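Side-chain contacts in uncharacterized conserved (Bdellovibrio bacteriovorus, PDB 7O21), which probably trims peptidoglycan as an LD-carboxypeptidase of the YkuD family and takes part in generating the curved shape of this predatory bacterium: residues K103-F106 and S107-A111; P119-F122 and D123-E126; R155-V158 and I159-A163; Q208-E211 and K212-F216; M232-K235 and K236-S240. All coordinates share one frame; numbering follows the deposited sequence. Where two conformers were deposited one is given.

In the fold
All five contacts are local, each made within one helical turn or two. Contacts 1, 2 and 3 belong to the L,D-transpeptidase catalytic domain, contacts 4 and 5 to the NTF2-like domain. Contacts 1 and 3 touch each other, Asn156 accepting from Ala111 N, and both come near the predicted catalytic His136. Contacts 4 and 5 pack two helices together, Gln214 against Met232 and Ile210 against Lys236. Contact 4 lies at the surface, whereas the others are partly buried. Capping by a side chain marks contacts 2 and 4; a ring face receives a CH group in contacts 1 and 5, the two that also meet the second subunit. Contact 3 instead joins an apolar pair and a water-bridged charge pair.

Contact 1 of 5, residues K103-F106 and S107-A111; sequences KIPF and SLYGA. With EDO (1,2-ethanediol), chain H; SCN (thiocyanate ion), chain E.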
# COMPACT_ATOMS: atom_id res chain seq x y z
N LYS A 103 17.72 11.74 -2.20
CA LYS A 103 17.11 10.62 -1.49
C LYS A 103 17.76 9.29 -1.85
O LYS A 103 17.91 8.50 -1.00
CB LYS A 103 15.60 10.57 -1.72
CG LYS A 103 14.80 11.71 -1.10
CD LYS A 103 15.08 11.90 0.37
CE LYS A 103 14.41 13.12 0.95
NZ LYS A 103 15.06 13.64 2.17
N ILE A 104 18.12 9.12 -3.11
CA ILE A 104 18.69 7.85 -3.54
C ILE A 104 20.03 8.06 -4.24
O ILE A 104 20.23 9.07 -4.93
CB ILE A 104 17.71 7.04 -4.41
CG1 ILE A 104 17.25 7.85 -5.62
CG2 ILE A 104 16.51 6.59 -3.59
CD1 ILE A 104 16.56 7.00 -6.69
N PRO A 105 20.97 7.13 -4.07
CA PRO A 105 22.31 7.32 -4.65
C PRO A 105 22.31 7.17 -6.17
O PRO A 105 21.84 6.17 -6.71
CB PRO A 105 23.14 6.22 -3.98
CG PRO A 105 22.14 5.19 -3.54
CD PRO A 105 20.91 5.96 -3.18
N PHE A 106 22.93 8.14 -6.84
CA PHE A 106 23.15 8.04 -8.28
C PHE A 106 23.98 6.81 -8.63
O PHE A 106 23.78 6.23 -9.71
CB PHE A 106 23.87 9.30 -8.77
CG PHE A 106 23.96 9.42 -10.26
CD1 PHE A 106 25.04 8.89 -10.94
CD2 PHE A 106 22.98 10.08 -10.97
CE1 PHE A 106 25.13 9.00 -12.32
CE2 PHE A 106 23.06 10.20 -12.35
CZ PHE A 106 24.14 9.65 -13.02
N SER A 107 24.91 6.41 -7.76
CA SER A 107 25.79 5.29 -8.10
C SER A 107 25.00 4.01 -8.32
O SER A 107 25.42 3.13 -9.09
CB SER A 107 26.83 5.08 -7.00
OG SER A 107 26.20 4.81 -5.75
N LEU A 108 23.85 3.87 -7.65
CA LEU A 108 23.02 2.68 -7.78
C LEU A 108 21.84 2.87 -8.72
O LEU A 108 21.40 1.90 -9.34
CB LEU A 108 22.47 2.25 -6.41
CG LEU A 108 23.48 1.91 -5.31
CD1 LEU A 108 22.71 1.41 -4.08
CD2 LEU A 108 24.45 0.86 -5.78
N TYR A 109 21.31 4.09 -8.82
CA TYR A 109 20.01 4.31 -9.46
C TYR A 109 20.06 5.34 -10.57
O TYR A 109 19.03 5.61 -11.19
CB TYR A 109 18.97 4.70 -8.40
CG TYR A 109 18.83 3.62 -7.36
CD1 TYR A 109 18.38 2.36 -7.69
CD2 TYR A 109 19.20 3.87 -6.03
CE1 TYR A 109 18.29 1.37 -6.76
CE2 TYR A 109 19.10 2.88 -5.08
CZ TYR A 109 18.64 1.63 -5.45
OH TYR A 109 18.55 0.62 -4.54
N GLY A 110 21.22 5.92 -10.84
CA GLY A 110 21.26 7.00 -11.80
C GLY A 110 20.32 8.13 -11.40
O GLY A 110 20.07 8.39 -10.21
N ALA A 111 19.78 8.81 -12.41
CA ALA A 111 19.13 10.09 -12.17
C ALA A 111 17.73 9.96 -11.58
O ALA A 111 17.25 10.92 -10.97
CB ALA A 111 19.05 10.89 -13.47
C1 EDO H . 23.50 12.20 -3.88
O1 EDO H . 23.21 13.51 -4.32
C2 EDO H . 23.75 11.32 -5.10
O2 EDO H . 24.43 10.13 -4.74
S SCN E . 14.37 -2.24 -4.27
C SCN E . 15.87 -1.83 -4.90
N SCN E . 16.88 -1.55 -5.34
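The alpha carbon of Gly110 sits over one face of the Phe106 ring, a CH-pi contact in which Gly110 CA lies 3.8 Å from the ring centroid, displaced toward the rim. The contact lies at the C-terminal end of the short helix 106-109 of the YkuD-type catalytic domain. A chi1 of -171° at Phe106 brings the ring alongside Gly110, four residues further on, where the chain leaves helical geometry with positive phi. Gly110 N bonds to Phe106 O at 2.8 Å, linking the same residues through the backbone.

At the other end Pro105 occupies the N-cap position, and its carbonyl oxygen takes two donors. Tyr109 N meets Pro105 O in the carbonyl plane at 3.0 Å, while Leu108 N comes from above that plane. The proline ring spreads between the two side chains, CG against Leu108 CD1 and CD at the edge of the tyrosine ring. Ile104 crosses Tyr109 at about a right angle, its CD1 against Tyr109 CB.

Tyr109 also stands edge-to-face with His136, a predicted active-site residue, and its hydroxyl is bonded to Gly225 O of the second subunit. A thiocyanate ion, probably from the crystallisation liquor, approaches the ring edge, its N 2.9 Å from Tyr109 OH.

Contact 2 of 5, residues P119-F122 and D123-E126; sequences PNLF and DKRE
Asp123 and Asn120 face each other in a capping box at the start of helix 121-126, in the catalytic domain. Asn120 OD1 accepts from Asp123 N at 3.0 Å, nearly in line with the amide C=O, and Asp123 OD2 accepts from Asn120 N at 3.0 Å, on its anti side and 26° out of the carboxylate plane. With chi1 at 70°, Asn120 CG lies between its own backbone N and carbonyl carbon, which carries OD1 forward to the N-H of Asp123. Amide and carboxylate planes are only 11° apart, although the two side chains cross at about a right angle. Both polar ends have a further partner: Tyr93 OH bonds to Asp123 OD2, and Asn120 ND2 donates to Ile92 O, tying the cap to strand 91-99. Pro119 packs on the same aspartate, its CB 3.6 Å from Asp123 CB.

Lys124 runs back along the chain in extended form, its methylenes passing Asn120 O, which accepts from Lys124 N. Phe122 O accepts from Glu126 N, and the ring of Phe122 meets Tyr283 of strand 275-287 edge-to-face. Lys124 CE lies 3.6 Å from Pro119 O, and a water accepts from Lys124 NZ at 2.8 Å and donates weakly to the same Pro119 O.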
# COMPACT_ATOMS: atom_id res chain seq x y z
N PRO A 119 5.20 -6.62 -4.21
CA PRO A 119 4.45 -7.73 -4.81
C PRO A 119 2.96 -7.40 -4.93
O PRO A 119 2.38 -6.83 -4.00
CB PRO A 119 4.67 -8.86 -3.80
CG PRO A 119 4.79 -8.14 -2.48
CD PRO A 119 5.55 -6.88 -2.80
N ASN A 120 2.35 -7.72 -6.07
CA ASN A 120 0.93 -7.45 -6.27
C ASN A 120 0.11 -8.61 -5.70
O ASN A 120 0.63 -9.54 -5.08
CB ASN A 120 0.62 -7.14 -7.74
CG ASN A 120 0.76 -8.34 -8.65
OD1 ASN A 120 0.77 -9.50 -8.22
ND2 ASN A 120 0.86 -8.08 -9.94
N LEU A 121 -1.21 -8.56 -5.92
CA LEU A 121 -2.07 -9.56 -5.31
C LEU A 121 -1.82 -10.96 -5.86
O LEU A 121 -1.98 -11.94 -5.12
CB LEU A 121 -3.54 -9.16 -5.47
CG LEU A 121 -4.08 -8.04 -4.57
CD1 LEU A 121 -5.58 -7.86 -4.78
CD2 LEU A 121 -3.76 -8.29 -3.09
N PHE A 122 -1.47 -11.08 -7.14
CA PHE A 122 -1.07 -12.38 -7.67
C PHE A 122 0.15 -12.90 -6.93
O PHE A 122 0.21 -14.08 -6.56
CB PHE A 122 -0.74 -12.29 -9.17
CG PHE A 122 -1.92 -12.00 -10.06
CD1 PHE A 122 -2.97 -12.90 -10.18
CD2 PHE A 122 -1.94 -10.84 -10.83
CE1 PHE A 122 -4.04 -12.62 -11.03
CE2 PHE A 122 -3.00 -10.57 -11.68
CZ PHE A 122 -4.05 -11.46 -11.78
N ASP A 123 1.16 -12.04 -6.74
CA ASP A 123 2.40 -12.45 -6.09
C ASP A 123 2.14 -12.85 -4.65
O ASP A 123 2.72 -13.83 -4.17
CB ASP A 123 3.41 -11.30 -6.13
CG ASP A 123 3.75 -10.88 -7.52
OD1 ASP A 123 3.87 -11.76 -8.40
OD2 ASP A 123 3.92 -9.65 -7.73
N LYS A 124 1.30 -12.10 -3.94
CA LYS A 124 0.98 -12.44 -2.56
C LYS A 124 0.27 -13.78 -2.45
O LYS A 124 0.50 -14.52 -1.48
CB LYS A 124 0.14 -11.32 -1.95
CG LYS A 124 0.94 -10.05 -1.67
CD LYS A 124 0.04 -8.96 -1.14
CE LYS A 124 0.82 -7.69 -0.85
NZ LYS A 124 -0.11 -6.58 -0.50
N ARG A 125 -0.56 -14.13 -3.43
CA ARG A 125 -1.25 -15.43 -3.37
C ARG A 125 -0.25 -16.57 -3.54
O ARG A 125 -0.41 -17.63 -2.92
CB ARG A 125 -2.33 -15.49 -4.45
CG ARG A 125 -3.23 -16.71 -4.38
CD ARG A 125 -4.22 -16.65 -5.52
NE ARG A 125 -5.21 -17.72 -5.48
CZ ARG A 125 -5.08 -18.87 -6.13
NH1 ARG A 125 -3.99 -19.10 -6.85
NH2 ARG A 125 -6.03 -19.79 -6.05
N GLU A 126 0.78 -16.38 -4.37
CA GLU A 126 1.84 -17.36 -4.54
C GLU A 126 2.80 -17.38 -3.35
O GLU A 126 3.45 -18.41 -3.12
CB GLU A 126 2.62 -17.09 -5.83
CG GLU A 126 3.74 -18.09 -6.09
CD GLU A 126 4.32 -17.97 -7.49
OE1 GLU A 126 3.93 -17.04 -8.23
OE2 GLU A 126 5.16 -18.82 -7.85
O HOH W 1 -0.74 -5.81 -3.09

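Contact 3 of 5, residues R155-V158 and I159-A163; sequences RNDV and IKKLA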
# COMPACT_ATOMS: atom_id res chain seq x y z
N ARG A 155 19.18 3.47 -19.30
CA ARG A 155 20.19 4.55 -19.27
C ARG A 155 19.57 5.84 -18.72
O ARG A 155 18.39 6.00 -18.71
CB ARG A 155 20.80 4.71 -20.66
CG ARG A 155 21.64 3.53 -21.12
CD ARG A 155 22.89 3.41 -20.29
NE ARG A 155 23.56 2.14 -20.42
CZ ARG A 155 24.42 1.72 -19.53
NH1 ARG A 155 25.00 0.55 -19.65
NH2 ARG A 155 24.68 2.45 -18.48
N ASN A 156 20.43 6.75 -18.29
CA ASN A 156 19.98 8.04 -17.69
C ASN A 156 19.15 8.86 -18.69
O ASN A 156 18.22 9.44 -18.29
CB ASN A 156 21.19 8.85 -17.23
CG ASN A 156 21.80 8.29 -15.98
OD1 ASN A 156 21.09 8.07 -15.03
ND2 ASN A 156 23.09 8.05 -16.01
N ASP A 157 19.56 8.88 -19.94
CA ASP A 157 18.81 9.64 -20.97
C ASP A 157 17.42 9.02 -21.13
O ASP A 157 16.49 9.74 -21.26
CB ASP A 157 19.60 9.78 -22.27
CG ASP A 157 19.83 8.50 -23.06
OD1 ASP A 157 19.96 7.48 -22.47
OD2 ASP A 157 19.91 8.59 -24.26
N VAL A 158 17.36 7.71 -21.06
CA VAL A 158 16.09 7.02 -21.24
C VAL A 158 15.15 7.28 -20.07
O VAL A 158 13.96 7.55 -20.27
CB VAL A 158 16.34 5.53 -21.45
CG1 VAL A 158 15.02 4.76 -21.43
CG2 VAL A 158 17.06 5.30 -22.77
N ILE A 159 15.66 7.21 -18.83
CA ILE A 159 14.74 7.35 -17.70
C ILE A 159 14.13 8.74 -17.68
O ILE A 159 12.97 8.91 -17.29
CB ILE A 159 15.39 6.95 -16.35
CG1 ILE A 159 14.31 6.68 -15.30
CG2 ILE A 159 16.32 8.06 -15.85
CD1 ILE A 159 13.59 5.35 -15.46
N LYS A 160 14.89 9.74 -18.14
CA LYS A 160 14.36 11.10 -18.21
C LYS A 160 13.28 11.23 -19.28
O LYS A 160 12.31 11.97 -19.09
CB LYS A 160 15.50 12.10 -18.44
CG LYS A 160 16.49 12.14 -17.30
CD LYS A 160 17.71 13.00 -17.61
CE LYS A 160 18.73 12.89 -16.49
NZ LYS A 160 20.04 13.52 -16.84
N LYS A 161 13.43 10.53 -20.41
CA LYS A 161 12.36 10.52 -21.40
C LYS A 161 11.12 9.81 -20.86
O LYS A 161 9.99 10.28 -21.06
CB LYS A 161 12.83 9.82 -22.67
CG LYS A 161 13.96 10.52 -23.42
CD LYS A 161 14.46 9.66 -24.58
CE LYS A 161 15.59 10.34 -25.34
NZ LYS A 161 16.21 9.41 -26.34
N LEU A 162 11.31 8.68 -20.17
CA LEU A 162 10.15 7.92 -19.70
C LEU A 162 9.36 8.70 -18.66
O LEU A 162 8.14 8.51 -18.53
CB LEU A 162 10.60 6.59 -19.12
CG LEU A 162 11.21 5.61 -20.13
CD1 LEU A 162 11.71 4.36 -19.40
CD2 LEU A 162 10.18 5.24 -21.19
N ALA A 163 10.02 9.57 -17.90
CA ALA A 163 9.33 10.33 -16.88
C ALA A 163 8.17 11.12 -17.46
O ALA A 163 7.15 11.32 -16.78
CB ALA A 163 10.31 11.26 -16.14
O HOH W 2 17.89 7.43 -25.61
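Val158 CG1 is anti to its own nitrogen (chi1 171°), and Leu162 CG lies anti to its carbonyl carbon (chi1 -66°); together these torsions send the two side chains the same way, side by side, with Val158 CG1 3.9 Å from Leu162 CD1. They are one turn apart on helix 156-163 of the catalytic domain. Leu162 CG also lies against Val158 O, which accepts a 2.9 Å bond from Leu162 N.

A second pair, of exposed residues, is linked through water. Asp157 OD2 and Lys161 NZ are 4.3 Å apart, too far for a salt bridge, and a water fills the gap: it donates to Asp157 OD2 and accepts from Lys161 NZ, each at 2.7 Å. The extended lysine chain first passes Asp157 O, its CG 3.4 Å away, before reaching the water. Lys160 follows a like course over Asn156 O, which receives a weak bond from Lys160 N.

Arg155 is the N-cap residue, and its carbonyl oxygen accepts from Ile159 N. Ile159 sets its CG2 against Asn156 O, and its side chain is about 6 Å from that of His136, a predicted active-site residue. Beyond the helix, Asn156 bonds through OD1 to Ala111 N and through ND2 to Asp140 OD1. Val158, Lys161 and Leu162 rest on Tyr69 of strand 62-73, Leu162 reaches Leu53 and Val55 of strand 52-59, and Ile159 packs on Phe114 of strand 113-116.

Contact 4 of 5, residues Q208-E211 and K212-F216; sequences QDIE and KYQTF
Asp209 and Lys212 meet at the start of helix 210-214, just after Gln208 has ended the preceding helix 184-206 in a Schellman motif with positive phi. Gln208 is bonded at and just beyond the end of helix 228-241: its backbone O accepts from Lys239 NZ and its NE2 donates to Tyr242 O.

Asp209 is the N-cap. It holds its carboxylate beside its carbonyl carbon (chi1 -175°), over the first turn, and OD1 takes Lys212 N at 3.1 Å. The donor comes from above the carboxylate plane, 60° out of it, while the N-H itself is well aimed at the oxygen (166°). The same carboxylate lies against Lys212 CB, 3.5 Å from Asp209 CG. The backbone oxygen of Asp209 accepts from Tyr213 N at 2.7 Å, the shorter of the two bonds that Asp209 receives from this helix. Tyr213, buried, accepts at its hydroxyl from Trp231 NE1.

Ile210 offers CG2 to the side chain of Gln214, with Ile210 CG2 4.0 Å from Gln214 NE2, and its O accepts from Gln214 N while Gln214 CG passes at 3.2 Å from that O. At Glu211 the contact is with the backbone oxygen, against which Thr215 CG2 lies at 3.4 Å. Thr215 OG1 turns instead to Lys212 O, in the carbonyl plane at 2.6 Å, and Thr215 N shares that acceptor.

A Schellman end followed at once by an aspartate N-cap is a helix-to-helix junction, here within the NTF2-like domain.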
# COMPACT_ATOMS: atom_id res chain seq x y z
N GLN A 208 -28.42 -9.76 -11.98
CA GLN A 208 -28.46 -10.47 -10.71
C GLN A 208 -28.84 -11.93 -10.91
O GLN A 208 -29.66 -12.50 -10.18
CB GLN A 208 -29.32 -9.74 -9.68
CG GLN A 208 -28.87 -8.29 -9.53
CD GLN A 208 -29.51 -7.58 -8.36
OE1 GLN A 208 -28.97 -7.55 -7.25
NE2 GLN A 208 -30.67 -7.00 -8.61
N ASP A 209 -28.24 -12.55 -11.92
CA ASP A 209 -28.35 -13.98 -12.20
C ASP A 209 -27.27 -14.64 -11.36
O ASP A 209 -26.12 -14.77 -11.78
CB ASP A 209 -28.17 -14.22 -13.69
CG ASP A 209 -28.40 -15.67 -14.10
OD1 ASP A 209 -28.24 -16.58 -13.25
OD2 ASP A 209 -28.73 -15.88 -15.28
N ILE A 210 -27.62 -15.02 -10.14
CA ILE A 210 -26.60 -15.47 -9.20
C ILE A 210 -25.95 -16.76 -9.67
O ILE A 210 -24.74 -16.94 -9.53
CB ILE A 210 -27.15 -15.58 -7.76
CG1 ILE A 210 -27.81 -14.27 -7.34
CG2 ILE A 210 -26.01 -15.94 -6.80
CD1 ILE A 210 -26.91 -13.06 -7.50
N GLU A 211 -26.74 -17.68 -10.24
CA GLU A 211 -26.15 -18.91 -10.76
C GLU A 211 -25.09 -18.61 -11.81
O GLU A 211 -23.99 -19.17 -11.76
CB GLU A 211 -27.24 -19.82 -11.34
CG GLU A 211 -26.64 -21.09 -11.95
CD GLU A 211 -27.69 -22.02 -12.53
OE1 GLU A 211 -28.23 -22.85 -11.77
OE2 GLU A 211 -27.93 -21.94 -13.75
N LYS A 212 -25.40 -17.73 -12.76
CA LYS A 212 -24.42 -17.37 -13.78
C LYS A 212 -23.25 -16.59 -13.18
O LYS A 212 -22.09 -16.90 -13.44
CB LYS A 212 -25.09 -16.58 -14.90
CG LYS A 212 -24.16 -16.26 -16.07
CD LYS A 212 -23.64 -17.51 -16.74
CE LYS A 212 -22.73 -17.18 -17.93
NZ LYS A 212 -23.43 -16.43 -19.01
N TYR A 213 -23.56 -15.59 -12.35
CA TYR A 213 -22.51 -14.75 -11.77
C TYR A 213 -21.50 -15.59 -10.99
O TYR A 213 -20.28 -15.36 -11.10
CB TYR A 213 -23.19 -13.72 -10.88
CG TYR A 213 -22.29 -12.81 -10.07
CD1 TYR A 213 -21.75 -11.66 -10.63
CD2 TYR A 213 -22.06 -13.06 -8.73
CE1 TYR A 213 -20.97 -10.80 -9.87
CE2 TYR A 213 -21.29 -12.22 -7.97
CZ TYR A 213 -20.75 -11.09 -8.54
OH TYR A 213 -19.99 -10.24 -7.77
N GLN A 214 -21.98 -16.58 -10.22
CA GLN A 214 -21.08 -17.40 -9.41
C GLN A 214 -20.04 -18.12 -10.26
O GLN A 214 -18.93 -18.37 -9.78
CB GLN A 214 -21.87 -18.44 -8.62
CG GLN A 214 -22.56 -17.90 -7.38
CD GLN A 214 -23.27 -19.01 -6.61
OE1 GLN A 214 -23.51 -20.09 -7.14
NE2 GLN A 214 -23.59 -18.74 -5.35
N THR A 215 -20.38 -18.48 -11.50
CA THR A 215 -19.44 -19.26 -12.32
C THR A 215 -18.17 -18.48 -12.62
O THR A 215 -17.18 -19.08 -13.05
CB THR A 215 -20.07 -19.72 -13.65
OG1 THR A 215 -20.39 -18.59 -14.47
CG2 THR A 215 -21.32 -20.59 -13.42
N PHE A 216 -18.18 -17.16 -12.42
CA PHE A 216 -17.01 -16.35 -12.72
C PHE A 216 -15.99 -16.31 -11.59
O PHE A 216 -14.91 -15.74 -11.78
CB PHE A 216 -17.43 -14.92 -13.06
CG PHE A 216 -18.14 -14.80 -14.37
CD1 PHE A 216 -17.42 -14.62 -15.54
CD2 PHE A 216 -19.53 -14.87 -14.45
CE1 PHE A 216 -18.07 -14.51 -16.76
CE2 PHE A 216 -20.18 -14.75 -15.66
CZ PHE A 216 -19.46 -14.58 -16.82

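Contact 5 of 5, residues M232-K235 and K236-S240; sequences MSHK and KNLKS. With EDO (1,2-ethanediol), chain M.
His234 receives Leu238 over one face of its imidazole. The CH-pi contact places Leu238 CD1 3.9 Å from the ring centroid and 22° off the normal, somewhat toward the rim. The ring is turned along the helix, toward the residue four positions on, by a chi1 of 180° that sets His234 CG opposite its own nitrogen. Leu238 also lays its CG against His234 O, 3.4 Å away.

Polar contacts involve the ring and a lysine. A water in the plane of the imidazole, at its edge, is 2.9 Å from His234 ND1 and accepts from Asn237 ND2 at 2.8 Å, joining two side chains three residues apart. The other ring nitrogen, His234 NE2, donates to Pro102 O of the second subunit, and bonds at both nitrogens probably fix the ring's rotation. The folded chain of Lys235, which also makes a cation-pi contact with Trp231, brings NZ to an ethanediol, probably from the crystallisation liquor, with its O2 at 3.0 Å from Lys235 NZ; that same oxygen touches Leu238 CD1.

Backbone bonds run through the regular helix: Lys236, Asn237, Leu238 and Lys239 each donate to the residue four before. Lys236 keeps an extended chain whose CG passes Met232 O at 3.3 Å.

Within the NTF2-like domain, helix 228-241 lies beside helix 210-214: Met232 rests on Tyr213 and Gln214, Lys235 on Tyr213, and Lys236 on Ile210. His234 and Leu238 pack on Pro105 and Pro102, respectively, of the second subunit.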
# COMPACT_ATOMS: atom_id res chain seq x y z
N MET A 232 -20.89 -14.05 -1.98
CA MET A 232 -22.12 -14.50 -2.63
C MET A 232 -23.35 -14.24 -1.75
O MET A 232 -24.40 -13.83 -2.26
CB MET A 232 -22.00 -15.97 -3.03
CG MET A 232 -20.92 -16.25 -4.08
SD MET A 232 -21.05 -15.14 -5.50
CE MET A 232 -19.50 -15.52 -6.32
N SER A 233 -23.23 -14.44 -0.44
CA SER A 233 -24.36 -14.18 0.44
C SER A 233 -24.76 -12.71 0.41
O SER A 233 -25.95 -12.37 0.37
CB SER A 233 -24.04 -14.60 1.88
OG SER A 233 -23.84 -16.00 1.97
N HIS A 234 -23.77 -11.82 0.39
CA HIS A 234 -24.06 -10.40 0.32
C HIS A 234 -24.74 -10.05 -1.00
O HIS A 234 -25.73 -9.31 -1.02
CB HIS A 234 -22.75 -9.64 0.51
CG HIS A 234 -22.88 -8.16 0.46
ND1 HIS A 234 -23.78 -7.46 1.23
CD2 HIS A 234 -22.17 -7.24 -0.23
CE1 HIS A 234 -23.64 -6.17 0.99
NE2 HIS A 234 -22.67 -6.01 0.11
N LYS A 235 -24.26 -10.62 -2.10
CA LYS A 235 -24.90 -10.36 -3.39
C LYS A 235 -26.34 -10.86 -3.41
O LYS A 235 -27.22 -10.20 -3.96
CB LYS A 235 -24.10 -11.00 -4.51
CG LYS A 235 -22.73 -10.35 -4.69
CD LYS A 235 -22.87 -8.95 -5.24
CE LYS A 235 -21.54 -8.38 -5.70
NZ LYS A 235 -20.87 -7.60 -4.63
N LYS A 236 -26.59 -12.02 -2.80
CA LYS A 236 -27.95 -12.53 -2.75
C LYS A 236 -28.83 -11.65 -1.86
O LYS A 236 -30.01 -11.41 -2.19
CB LYS A 236 -27.95 -13.97 -2.24
CG LYS A 236 -27.34 -14.98 -3.19
CD LYS A 236 -27.17 -16.33 -2.50
CE LYS A 236 -26.78 -17.43 -3.49
NZ LYS A 236 -26.35 -18.67 -2.76
N ASN A 237 -28.29 -11.16 -0.74
CA ASN A 237 -29.07 -10.29 0.13
C ASN A 237 -29.42 -8.98 -0.57
O ASN A 237 -30.55 -8.48 -0.44
CB ASN A 237 -28.32 -10.01 1.43
CG ASN A 237 -29.15 -9.21 2.42
OD1 ASN A 237 -30.32 -9.52 2.64
ND2 ASN A 237 -28.56 -8.18 3.01
N LEU A 238 -28.46 -8.39 -1.29
CA LEU A 238 -28.75 -7.17 -2.03
C LEU A 238 -29.84 -7.42 -3.07
O LEU A 238 -30.76 -6.61 -3.22
CB LEU A 238 -27.48 -6.65 -2.72
CG LEU A 238 -26.39 -6.11 -1.81
CD1 LEU A 238 -25.11 -5.87 -2.61
CD2 LEU A 238 -26.89 -4.84 -1.17
N LYS A 239 -29.74 -8.53 -3.79
CA LYS A 239 -30.76 -8.88 -4.77
C LYS A 239 -32.14 -8.95 -4.14
O LYS A 239 -33.13 -8.53 -4.75
CB LYS A 239 -30.40 -10.21 -5.44
CG LYS A 239 -31.48 -10.72 -6.39
CD LYS A 239 -31.10 -12.06 -6.99
CE LYS A 239 -32.14 -12.49 -8.02
NZ LYS A 239 -31.82 -13.81 -8.64
N SER A 240 -32.23 -9.51 -2.93
CA SER A 240 -33.54 -9.63 -2.30
C SER A 240 -34.16 -8.26 -2.02
O SER A 240 -35.39 -8.13 -2.01
CB SER A 240 -33.43 -10.43 -1.00
OG SER A 240 -32.86 -9.65 0.04
C1 EDO M . -22.08 -3.68 -3.64
O1 EDO M . -20.78 -4.28 -3.68
C2 EDO M . -22.77 -3.94 -4.97
O2 EDO M . -22.75 -5.36 -5.19
O HOH W 3 -25.81 -8.74 2.90